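Local coordinates for protein arylsulfatase (Pseudoalteromonas sp. MB47, PDB 7AJ0) that probably removes sulfate groups from the algal polysaccharide fucoidan, as an exo-acting, calcium-binding sulfatase that assembles into a hexamer, at residues I365-N371 against F408-G414; Y186-L190 against I231-I237; T111-R117 against M398-G402; L167-F173 against G219-R225. All blocks are in the same frame, centred on the assembly; numbering follows the deposited sequence.

Interaction 1: residues I365-N371 against F408-G414; sequences ISAGQVN and FLLADNG
Gln369 and Asn371 reach the turn 411-414 by different first torsions: CG of Gln369 stands anti to its carbonyl carbon (chi1 -74°), whereas CG of Asn371 is swung to the far side from its backbone N (chi1 -162°). The glutamine, long enough to reach the turn, then runs out extended and uses both ends of its amide. OE1 of Gln369 accepts the backbone N of Asn413 at 2.8 Å, the donor coming from above the carbonyl plane rather than along a lone pair. NE2 of Gln369 turns back to O of Ser366, 3.0 Å away, and also donates to a water that lies within hydrogen-bonding distance of O of Leu409. The amide is thereby fixed against rotation. Asn371, one carbon shorter, suits a closer target: its ND2 donates almost straight to O of Gly414 over 2.7 Å, in the carbonyl plane, while the same amide meets the Phe408 ring near CE1 with the two planes 75° apart. At the outer end, the hydroxyl OG of Ser366 donates to OD1 of Asp412 (2.9 Å) on the syn side of the carboxylate. In the apolar part of the contact, CG1 of Ile365 rests on CD2 of Leu410 at 3.9 Å. Asn413 takes the positive-phi corner, which asparagine tolerates well. The arrangement is a type II beta turn (411-414), just after helix 406-409, held against the short strand 369-371, which pairs with strand 91-97 in the large mixed sheet.

Interaction 2: residues Y186-L190 against I231-I237; sequences YTQFL and INSIEDI
Leu190 packs its forked end against Ile231, Ile234 and Ile237. Its two methyls divide the work: CD1 touches both CG2 of Ile237 (4.0 Å) and CG2 of Ile231 (4.1 Å), the leucine and Ile237 running at a slant to each other, while CD2 rests against the backbone N of Ser233 at 3.7 Å. Behind the fork, CB of Leu190 takes CD1 of Ile234 at 3.7 Å. An alanine here would lose both methyls and is likely to open a gap beside Ile231 and Ile237 and leave the backbone at Ser233 without its apolar cover. Tyr186 crosses Ile231 at about a right angle, CE2 of its ring 3.8 Å from CD1 of the isoleucine, and its hydroxyl goes on to O of Gly215. Ile237 extends CG1 anti to its backbone N (chi1 -159°), which carries CD1 to CB of Tyr186 and, 3.6 Å away, to CG2 of Thr187. Threonine suits this place because it is two-sided: the methyl packs on Ile237, and OG1 bonds to Asp274. Branched aliphatic chains thus join the end region of helix 183-187 to the start of helix 234-238, where OG of Ser233 accepts from N of Asp236 (3.2 Å), the classic serine N-cap.

Interaction 3: residues T111-R117 against M398-G402; sequences TGRLPVR and MYFDG
Charge dominates where Arg117 meets Asp401. Arg117 grips Asp401 side-on, its NE to OD2 at 2.8 Å and its NH2 to OD1 at 2.7 Å, with guanidinium and carboxylate only 26° from coplanar; its chain, extended from CG to NE, carries the group straight to the acid. A second salt bridge joins NE of Arg113 to Glu138. Among the other hydrogen bonds, OD2 of Asp401 also takes the backbone N of Leu114 (2.7 Å), on its anti side, so one oxygen ties down two donors. Arg113, bent at chi3 (58°), curls NH1 back to O of Tyr399 at 2.8 Å. Gly402 N donates to O of Gly112 (3.1 Å); glycine suits position 112 because phi is positive and a CB would press on Phe400. Packing over the flat groups comes last. CD2 of Tyr399 sits over the centre of the Arg117 guanidinium, CE of Met398 and CB of Arg117 cover opposite faces of the Arg113 guanidinium, and CD of Arg113 makes a CH-pi contact with the face of Phe400, 3.9 Å from its centroid. A leucine in place of Arg117 would probably leave the buried Asp401 carboxylate without its counter-charge and CD2 of Tyr399 without the guanidinium it packs on. The contact joins the turn after helix 102-111 to the loop between helices 377-387 and 406-409: Phe400 packs on the former of these, and Leu114 and Arg117 on helix 489-505.

Interaction 4: residues L167-F173 against G219-R225; sequences LPHEVGF and GRKGGKR
His169 and Gly219 form the heart of a contact between a short 3-10 turn, 168-170, and a beta hairpin whose strands 215-220 and 226-230 are joined through the type II turn 220-223. CA of Gly219 lies over the centre of the imidazole of His169, 3.7 Å from its centroid, in a CH-pi contact; any CB would run into CE1 of the ring, hence the glycine. The ring gets there because CG of His169 sits between backbone N and carbonyl carbon (chi1 73°), and CG of Glu170 covers the opposite face. CG of Arg225 approaches its rim, 3.8 Å from CE1 of His169.

Beside the histidine, Arg225 grips Glu170 side-on: NH2 reaches OE1 at 3.0 Å, and NE reaches OE2 at 3.2 Å from above the carboxylate plane. CD1 of Leu167 lies over one face of the guanidinium, an apolar lid that suits this flat cation. On the other flank Lys221, long and flexible, sends NZ to O of Gly172 at 2.6 Å and forms a salt bridge with Asp174.

A second shell sets these groups. N of Leu167 donates to OE1 of Glu170 (3.1 Å) and steadies the acid, while Arg225 is held further by the carbonyls of Glu162 and Ala163. Gly172 has backbone angles that only glycine takes comfortably. Within the hairpin turn, N of Gly223 closes on O of Arg220. Finally, a water donates to O of His169 at 2.7 Å and accepts from N of Gly222 at the same distance, stitching the 3-10 turn to the hairpin corner.

Interaction 3 spans the chain most widely, from 111-117 to 398-402, and encloses interactions 4 and 2, whose segments interleave along the chain (167-173, 186-190, 219-225, 231-237). Interaction 1 begins after both and crosses interaction 3, since 408-414 follows 398-402. Interactions 1 and 4 reach the same mixed sheet, though their centres are about 36 Å apart. Interactions 3 and 4 come nearest, about 8 Å between closest atoms; interactions 1 and 2, about 42 Å between centres, lie on opposite sides of the chain's centre. None touches another; 1 and 4 lie at strands of the mixed sheet, whereas 2 and 3 join helix ends and loops, so sequence-distant parts of the sulfatase fold meet at four separate places.

Interaction 1: residues I365-N371 against F408-G414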
# COMPACT_ATOMS: atom_id res chain seq x y z
N ILE A 365 46.39 -16.19 9.89
CA ILE A 365 45.30 -15.29 10.24
C ILE A 365 44.97 -15.51 11.70
O ILE A 365 44.60 -16.62 12.11
CB ILE A 365 44.07 -15.52 9.34
CG1 ILE A 365 44.39 -15.13 7.89
CG2 ILE A 365 42.87 -14.74 9.87
CD1 ILE A 365 43.26 -15.35 6.90
N SER A 366 45.13 -14.46 12.51
CA SER A 366 44.88 -14.57 13.94
C SER A 366 43.41 -14.86 14.20
O SER A 366 42.52 -14.38 13.49
CB SER A 366 45.32 -13.30 14.65
OG SER A 366 46.71 -13.10 14.52
N ALA A 367 43.16 -15.64 15.25
CA ALA A 367 41.82 -16.07 15.57
C ALA A 367 41.02 -14.95 16.23
O ALA A 367 41.57 -14.08 16.89
CB ALA A 367 41.86 -17.29 16.50
N GLY A 368 39.71 -15.00 16.02
CA GLY A 368 38.81 -14.10 16.73
C GLY A 368 38.69 -12.72 16.15
O GLY A 368 38.35 -11.78 16.88
N GLN A 369 38.96 -12.55 14.86
CA GLN A 369 38.84 -11.25 14.22
C GLN A 369 37.47 -11.10 13.58
O GLN A 369 37.00 -11.99 12.86
CB GLN A 369 39.92 -11.07 13.15
CG GLN A 369 41.30 -10.83 13.67
CD GLN A 369 42.30 -10.63 12.55
OE1 GLN A 369 42.40 -9.54 11.99
NE2 GLN A 369 43.03 -11.68 12.21
N VAL A 370 36.82 -9.97 13.85
CA VAL A 370 35.61 -9.55 13.15
C VAL A 370 35.93 -8.21 12.50
O VAL A 370 36.24 -7.24 13.20
CB VAL A 370 34.40 -9.45 14.08
CG1 VAL A 370 33.13 -9.31 13.26
CG2 VAL A 370 34.32 -10.67 14.98
N ASN A 371 35.88 -8.17 11.17
CA ASN A 371 36.32 -7.02 10.40
C ASN A 371 35.23 -6.62 9.42
O ASN A 371 34.76 -7.45 8.64
CB ASN A 371 37.62 -7.34 9.65
CG ASN A 371 38.36 -6.09 9.21
OD1 ASN A 371 37.75 -5.10 8.82
ND2 ASN A 371 39.68 -6.14 9.26
N PHE A 408 44.99 -7.19 3.59
CA PHE A 408 43.83 -7.03 4.45
C PHE A 408 43.56 -8.28 5.27
O PHE A 408 43.28 -8.19 6.47
CB PHE A 408 42.62 -6.65 3.58
CG PHE A 408 41.31 -6.66 4.30
CD1 PHE A 408 41.11 -5.89 5.43
CD2 PHE A 408 40.24 -7.40 3.81
CE1 PHE A 408 39.89 -5.88 6.08
CE2 PHE A 408 39.02 -7.40 4.45
CZ PHE A 408 38.84 -6.63 5.59
N LEU A 409 43.69 -9.46 4.65
CA LEU A 409 43.37 -10.70 5.33
C LEU A 409 44.46 -11.14 6.30
O LEU A 409 44.17 -11.83 7.28
CB LEU A 409 43.12 -11.82 4.30
CG LEU A 409 41.91 -11.66 3.39
CD1 LEU A 409 41.90 -12.75 2.32
CD2 LEU A 409 40.62 -11.70 4.20
N LEU A 410 45.72 -10.77 6.04
CA LEU A 410 46.84 -11.24 6.84
C LEU A 410 47.30 -10.24 7.89
O LEU A 410 48.24 -10.52 8.63
CB LEU A 410 48.03 -11.60 5.94
CG LEU A 410 47.75 -12.64 4.86
CD1 LEU A 410 49.03 -12.96 4.09
CD2 LEU A 410 47.17 -13.91 5.46
N ALA A 411 46.65 -9.08 7.98
CA ALA A 411 46.96 -8.08 9.00
C ALA A 411 45.97 -8.18 10.15
O ALA A 411 44.77 -8.35 9.93
CB ALA A 411 46.93 -6.67 8.41
N ASP A 412 46.49 -8.09 11.37
CA ASP A 412 45.62 -8.07 12.55
C ASP A 412 44.75 -6.82 12.51
O ASP A 412 45.25 -5.69 12.54
CB ASP A 412 46.46 -8.10 13.82
CG ASP A 412 47.06 -9.46 14.10
OD1 ASP A 412 46.65 -10.44 13.43
OD2 ASP A 412 47.95 -9.56 14.97
N ASN A 413 43.43 -7.02 12.45
CA ASN A 413 42.47 -5.93 12.38
C ASN A 413 42.86 -4.94 11.27
O ASN A 413 42.85 -3.72 11.45
CB ASN A 413 42.36 -5.22 13.73
CG ASN A 413 42.28 -6.19 14.88
OD1 ASN A 413 41.28 -6.88 15.07
ND2 ASN A 413 43.35 -6.27 15.66
N GLY A 414 43.21 -5.49 10.12
CA GLY A 414 43.67 -4.67 9.03
C GLY A 414 42.54 -3.89 8.37
O GLY A 414 41.36 -4.21 8.50
O HOH W 1 46.37 -12.03 11.58
O HOH W 2 44.44 -11.29 10.01
O HOH W 3 38.27 -8.21 15.63
O HOH W 4 39.13 -6.66 12.89

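Interaction 2: residues Y186-L190 against I231-I237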
# COMPACT_ATOMS: atom_id res chain seq x y z
N TYR A 186 17.69 -29.94 -12.24
CA TYR A 186 17.45 -31.37 -12.08
C TYR A 186 16.11 -31.65 -11.42
O TYR A 186 15.37 -32.55 -11.86
CB TYR A 186 18.57 -32.00 -11.24
CG TYR A 186 19.93 -32.01 -11.89
CD1 TYR A 186 20.76 -30.90 -11.84
CD2 TYR A 186 20.40 -33.15 -12.54
CE1 TYR A 186 22.01 -30.91 -12.43
CE2 TYR A 186 21.65 -33.17 -13.13
CZ TYR A 186 22.45 -32.05 -13.07
OH TYR A 186 23.69 -32.05 -13.66
N THR A 187 15.77 -30.91 -10.36
CA THR A 187 14.63 -31.28 -9.53
C THR A 187 13.29 -31.00 -10.19
O THR A 187 12.30 -31.63 -9.82
CB THR A 187 14.71 -30.55 -8.18
OG1 THR A 187 14.75 -29.13 -8.41
CG2 THR A 187 15.94 -30.98 -7.41
N GLN A 188 13.24 -30.09 -11.16
CA GLN A 188 11.98 -29.84 -11.86
C GLN A 188 11.51 -31.07 -12.63
O GLN A 188 10.33 -31.15 -12.99
CB GLN A 188 12.12 -28.65 -12.80
CG GLN A 188 13.12 -28.86 -13.93
CD GLN A 188 13.30 -27.62 -14.79
OE1 GLN A 188 12.47 -26.71 -14.77
NE2 GLN A 188 14.37 -27.59 -15.56
N PHE A 189 12.40 -32.02 -12.90
CA PHE A 189 12.05 -33.25 -13.59
C PHE A 189 11.93 -34.44 -12.64
O PHE A 189 11.81 -35.58 -13.10
CB PHE A 189 13.07 -33.56 -14.68
CG PHE A 189 13.11 -32.55 -15.79
CD1 PHE A 189 12.09 -32.51 -16.74
CD2 PHE A 189 14.15 -31.65 -15.89
CE1 PHE A 189 12.12 -31.57 -17.76
CE2 PHE A 189 14.18 -30.71 -16.91
CZ PHE A 189 13.17 -30.68 -17.84
N LEU A 190 11.96 -34.20 -11.33
CA LEU A 190 11.90 -35.26 -10.33
C LEU A 190 10.71 -35.15 -9.40
O LEU A 190 10.12 -36.17 -9.03
CB LEU A 190 13.19 -35.26 -9.50
CG LEU A 190 14.50 -35.45 -10.26
CD1 LEU A 190 15.69 -35.33 -9.31
CD2 LEU A 190 14.51 -36.79 -10.98
N ILE A 231 21.61 -38.85 -12.50
CA ILE A 231 20.56 -38.40 -11.59
C ILE A 231 19.23 -38.66 -12.27
O ILE A 231 18.88 -37.97 -13.24
CB ILE A 231 20.72 -36.93 -11.20
CG1 ILE A 231 21.98 -36.76 -10.34
CG2 ILE A 231 19.49 -36.44 -10.46
CD1 ILE A 231 22.44 -35.34 -10.15
N ASN A 232 18.50 -39.66 -11.78
CA ASN A 232 17.20 -40.03 -12.34
C ASN A 232 16.13 -40.17 -11.27
O ASN A 232 15.01 -40.61 -11.58
CB ASN A 232 17.32 -41.35 -13.13
CG ASN A 232 18.29 -41.25 -14.28
OD1 ASN A 232 19.31 -41.94 -14.30
ND2 ASN A 232 17.98 -40.40 -15.25
N SER A 233 16.43 -39.81 -10.02
CA SER A 233 15.47 -39.96 -8.94
C SER A 233 15.87 -39.06 -7.78
O SER A 233 17.00 -38.58 -7.71
CB SER A 233 15.37 -41.41 -8.47
OG SER A 233 16.58 -41.80 -7.84
N ILE A 234 14.91 -38.84 -6.87
CA ILE A 234 15.20 -38.08 -5.66
C ILE A 234 16.28 -38.77 -4.85
O ILE A 234 17.13 -38.12 -4.23
CB ILE A 234 13.91 -37.89 -4.83
CG1 ILE A 234 13.03 -36.81 -5.46
CG2 ILE A 234 14.25 -37.55 -3.39
CD1 ILE A 234 12.15 -37.30 -6.59
N GLU A 235 16.27 -40.11 -4.82
CA GLU A 235 17.31 -40.83 -4.10
C GLU A 235 18.69 -40.50 -4.65
O GLU A 235 19.63 -40.26 -3.88
CB GLU A 235 17.05 -42.34 -4.18
CG GLU A 235 18.07 -43.19 -3.42
CD GLU A 235 17.82 -44.68 -3.57
OE1 GLU A 235 16.73 -45.06 -4.05
OE2 GLU A 235 18.71 -45.48 -3.20
N ASP A 236 18.83 -40.47 -5.97
CA ASP A 236 20.12 -40.13 -6.58
C ASP A 236 20.55 -38.73 -6.19
O ASP A 236 21.67 -38.52 -5.70
CB ASP A 236 20.03 -40.26 -8.10
CG ASP A 236 19.77 -41.68 -8.56
OD1 ASP A 236 20.17 -42.62 -7.84
OD2 ASP A 236 19.18 -41.85 -9.65
N ILE A 237 19.68 -37.74 -6.40
CA ILE A 237 20.07 -36.35 -6.18
C ILE A 237 20.26 -36.05 -4.70
O ILE A 237 20.92 -35.07 -4.35
CB ILE A 237 19.05 -35.39 -6.79
CG1 ILE A 237 19.69 -34.01 -7.02
CG2 ILE A 237 17.82 -35.25 -5.90
CD1 ILE A 237 18.86 -33.08 -7.86
O HOH W 5 17.02 -35.08 -13.47

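Interaction 3: residues T111-R117 against M398-G402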
# COMPACT_ATOMS: atom_id res chain seq x y z
N THR A 111 36.68 -14.74 -12.74
CA THR A 111 37.25 -13.87 -13.76
C THR A 111 37.81 -12.56 -13.20
O THR A 111 38.43 -11.82 -13.96
CB THR A 111 36.21 -13.52 -14.83
OG1 THR A 111 35.17 -12.72 -14.27
CG2 THR A 111 35.61 -14.79 -15.42
N GLY A 112 37.61 -12.26 -11.92
CA GLY A 112 38.04 -10.98 -11.39
C GLY A 112 37.31 -9.79 -11.98
O GLY A 112 37.78 -8.66 -11.85
N ARG A 113 36.15 -10.02 -12.60
CA ARG A 113 35.51 -9.01 -13.42
C ARG A 113 34.01 -9.01 -13.20
O ARG A 113 33.37 -10.07 -13.22
CB ARG A 113 35.82 -9.25 -14.90
CG ARG A 113 37.12 -8.62 -15.35
CD ARG A 113 37.75 -9.35 -16.52
NE ARG A 113 36.89 -9.43 -17.69
CZ ARG A 113 36.65 -8.43 -18.53
NH1 ARG A 113 37.19 -7.24 -18.32
NH2 ARG A 113 35.86 -8.61 -19.57
N LEU A 114 33.45 -7.83 -12.98
CA LEU A 114 32.00 -7.69 -12.96
C LEU A 114 31.42 -8.31 -14.23
O LEU A 114 31.96 -8.10 -15.32
CB LEU A 114 31.62 -6.21 -12.85
CG LEU A 114 31.89 -5.57 -11.49
CD1 LEU A 114 31.78 -4.06 -11.58
CD2 LEU A 114 30.93 -6.12 -10.44
N PRO A 115 30.34 -9.09 -14.12
CA PRO A 115 29.87 -9.83 -15.30
C PRO A 115 29.36 -8.96 -16.44
O PRO A 115 29.25 -9.45 -17.56
CB PRO A 115 28.75 -10.72 -14.74
CG PRO A 115 28.36 -10.10 -13.44
CD PRO A 115 29.57 -9.41 -12.91
N VAL A 116 29.07 -7.68 -16.19
CA VAL A 116 28.65 -6.82 -17.29
C VAL A 116 29.81 -6.61 -18.27
O VAL A 116 29.59 -6.38 -19.46
CB VAL A 116 28.11 -5.48 -16.76
CG1 VAL A 116 29.22 -4.66 -16.12
CG2 VAL A 116 27.42 -4.71 -17.88
N ARG A 117 31.05 -6.69 -17.78
CA ARG A 117 32.19 -6.56 -18.68
C ARG A 117 32.37 -7.80 -19.54
O ARG A 117 32.69 -7.70 -20.73
CB ARG A 117 33.47 -6.31 -17.87
CG ARG A 117 33.41 -5.13 -16.92
CD ARG A 117 34.80 -4.80 -16.39
NE ARG A 117 34.77 -3.86 -15.27
CZ ARG A 117 34.77 -2.54 -15.40
NH1 ARG A 117 34.79 -1.98 -16.60
NH2 ARG A 117 34.75 -1.77 -14.32
N MET A 398 41.72 -5.63 -20.89
CA MET A 398 40.53 -5.92 -20.10
C MET A 398 40.66 -5.28 -18.73
O MET A 398 41.72 -5.36 -18.09
CB MET A 398 40.33 -7.44 -19.95
CG MET A 398 39.95 -8.14 -21.25
SD MET A 398 40.21 -9.93 -21.21
CE MET A 398 39.33 -10.38 -19.72
N TYR A 399 39.58 -4.64 -18.28
CA TYR A 399 39.55 -4.03 -16.96
C TYR A 399 39.18 -5.08 -15.92
O TYR A 399 38.25 -5.86 -16.13
CB TYR A 399 38.55 -2.88 -16.92
CG TYR A 399 38.69 -1.97 -15.72
CD1 TYR A 399 39.51 -0.86 -15.76
CD2 TYR A 399 37.99 -2.22 -14.55
CE1 TYR A 399 39.64 -0.02 -14.68
CE2 TYR A 399 38.12 -1.38 -13.45
CZ TYR A 399 38.94 -0.28 -13.53
OH TYR A 399 39.08 0.56 -12.45
N PHE A 400 39.91 -5.10 -14.81
CA PHE A 400 39.70 -6.06 -13.74
C PHE A 400 39.23 -5.33 -12.49
O PHE A 400 39.89 -4.41 -12.02
CB PHE A 400 40.97 -6.87 -13.47
CG PHE A 400 41.23 -7.92 -14.50
CD1 PHE A 400 40.71 -9.19 -14.35
CD2 PHE A 400 41.99 -7.63 -15.63
CE1 PHE A 400 40.95 -10.16 -15.30
CE2 PHE A 400 42.22 -8.60 -16.58
CZ PHE A 400 41.70 -9.87 -16.42
N ASP A 401 38.08 -5.75 -11.97
CA ASP A 401 37.47 -5.11 -10.82
C ASP A 401 37.99 -5.64 -9.49
O ASP A 401 37.85 -4.95 -8.47
CB ASP A 401 35.95 -5.31 -10.87
CG ASP A 401 35.34 -4.74 -12.13
OD1 ASP A 401 35.26 -3.50 -12.26
OD2 ASP A 401 34.94 -5.53 -13.02
N GLY A 402 38.60 -6.82 -9.48
CA GLY A 402 39.08 -7.38 -8.24
C GLY A 402 40.30 -6.66 -7.71
O GLY A 402 41.11 -6.10 -8.46
O HOH W 6 36.99 -4.71 -19.96

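Interaction 4: residues L167-F173 against G219-R225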
# COMPACT_ATOMS: atom_id res chain seq x y z
N LEU A 167 32.85 -25.29 -19.79
CA LEU A 167 32.95 -25.95 -18.50
C LEU A 167 34.33 -25.70 -17.89
O LEU A 167 35.30 -25.43 -18.60
CB LEU A 167 32.69 -27.44 -18.65
CG LEU A 167 31.24 -27.82 -19.00
CD1 LEU A 167 31.08 -29.33 -19.04
CD2 LEU A 167 30.26 -27.21 -18.01
N PRO A 168 34.44 -25.79 -16.56
CA PRO A 168 35.71 -25.40 -15.92
C PRO A 168 36.94 -26.11 -16.46
O PRO A 168 38.00 -25.48 -16.58
CB PRO A 168 35.46 -25.75 -14.44
CG PRO A 168 33.98 -25.63 -14.28
CD PRO A 168 33.39 -26.12 -15.58
N HIS A 169 36.83 -27.39 -16.79
CA HIS A 169 38.00 -28.10 -17.31
C HIS A 169 38.35 -27.69 -18.73
O HIS A 169 39.36 -28.16 -19.26
CB HIS A 169 37.76 -29.61 -17.26
CG HIS A 169 36.80 -30.11 -18.29
ND1 HIS A 169 35.44 -29.92 -18.19
CD2 HIS A 169 37.00 -30.81 -19.43
CE1 HIS A 169 34.85 -30.47 -19.23
NE2 HIS A 169 35.77 -31.02 -20.00
N GLU A 170 37.55 -26.83 -19.36
CA GLU A 170 37.82 -26.33 -20.69
C GLU A 170 38.22 -24.86 -20.69
O GLU A 170 38.53 -24.31 -21.75
CB GLU A 170 36.60 -26.53 -21.59
CG GLU A 170 36.12 -27.97 -21.66
CD GLU A 170 34.71 -28.11 -22.22
OE1 GLU A 170 33.91 -27.17 -22.07
OE2 GLU A 170 34.40 -29.17 -22.81
N VAL A 171 38.22 -24.21 -19.52
CA VAL A 171 38.52 -22.79 -19.42
C VAL A 171 39.69 -22.52 -18.47
O VAL A 171 39.87 -21.40 -18.02
CB VAL A 171 37.27 -21.99 -18.98
CG1 VAL A 171 36.07 -22.36 -19.84
CG2 VAL A 171 36.98 -22.22 -17.50
N GLY A 172 40.47 -23.55 -18.15
CA GLY A 172 41.67 -23.36 -17.35
C GLY A 172 41.88 -24.38 -16.25
O GLY A 172 43.02 -24.77 -15.98
N PHE A 173 40.80 -24.80 -15.60
CA PHE A 173 40.94 -25.72 -14.48
C PHE A 173 41.39 -27.09 -14.96
O PHE A 173 41.01 -27.55 -16.04
CB PHE A 173 39.61 -25.85 -13.73
CG PHE A 173 39.18 -24.59 -13.03
CD1 PHE A 173 38.43 -23.63 -13.70
CD2 PHE A 173 39.51 -24.36 -11.71
CE1 PHE A 173 38.03 -22.47 -13.06
CE2 PHE A 173 39.11 -23.21 -11.06
CZ PHE A 173 38.37 -22.26 -11.74
N GLY A 219 35.19 -34.04 -16.02
CA GLY A 219 36.05 -33.60 -17.10
C GLY A 219 37.45 -33.24 -16.66
O GLY A 219 37.64 -32.61 -15.62
N ARG A 220 38.44 -33.63 -17.46
CA ARG A 220 39.83 -33.28 -17.23
C ARG A 220 40.32 -32.39 -18.37
O ARG A 220 39.89 -32.53 -19.52
CB ARG A 220 40.72 -34.52 -17.12
CG ARG A 220 40.28 -35.50 -16.07
CD ARG A 220 41.32 -36.59 -15.85
NE ARG A 220 40.91 -37.51 -14.78
CZ ARG A 220 41.00 -37.23 -13.48
NH1 ARG A 220 41.48 -36.06 -13.08
NH2 ARG A 220 40.61 -38.12 -12.59
N LYS A 221 41.24 -31.49 -18.04
CA LYS A 221 41.87 -30.65 -19.05
C LYS A 221 42.43 -31.52 -20.16
O LYS A 221 43.23 -32.44 -19.91
CB LYS A 221 42.98 -29.82 -18.40
CG LYS A 221 43.69 -28.87 -19.35
CD LYS A 221 44.71 -28.02 -18.61
CE LYS A 221 44.05 -26.92 -17.79
NZ LYS A 221 45.04 -26.16 -16.97
N GLY A 222 42.00 -31.25 -21.39
CA GLY A 222 42.44 -32.00 -22.55
C GLY A 222 41.61 -33.21 -22.88
O GLY A 222 41.89 -33.87 -23.90
N GLY A 223 40.60 -33.53 -22.08
CA GLY A 223 39.80 -34.72 -22.31
C GLY A 223 38.35 -34.42 -22.61
O GLY A 223 37.97 -33.27 -22.85
N LYS A 224 37.52 -35.46 -22.59
CA LYS A 224 36.11 -35.36 -22.94
C LYS A 224 35.25 -35.25 -21.69
O LYS A 224 35.67 -35.58 -20.57
CB LYS A 224 35.67 -36.58 -23.75
CG LYS A 224 36.35 -36.73 -25.10
CD LYS A 224 35.88 -35.66 -26.09
CE LYS A 224 36.85 -34.48 -26.16
NZ LYS A 224 36.33 -33.40 -27.03
N ARG A 225 34.03 -34.76 -21.89
CA ARG A 225 33.02 -34.77 -20.84
C ARG A 225 32.47 -36.17 -20.65
O ARG A 225 32.22 -36.89 -21.63
CB ARG A 225 31.88 -33.81 -21.17
CG ARG A 225 32.30 -32.37 -21.36
CD ARG A 225 31.11 -31.53 -21.75
NE ARG A 225 31.48 -30.14 -22.02
CZ ARG A 225 30.60 -29.17 -22.25
NH1 ARG A 225 29.30 -29.43 -22.23
NH2 ARG A 225 31.03 -27.94 -22.48
O HOH W 7 35.46 -31.43 -22.59
O HOH W 8 40.01 -29.43 -21.59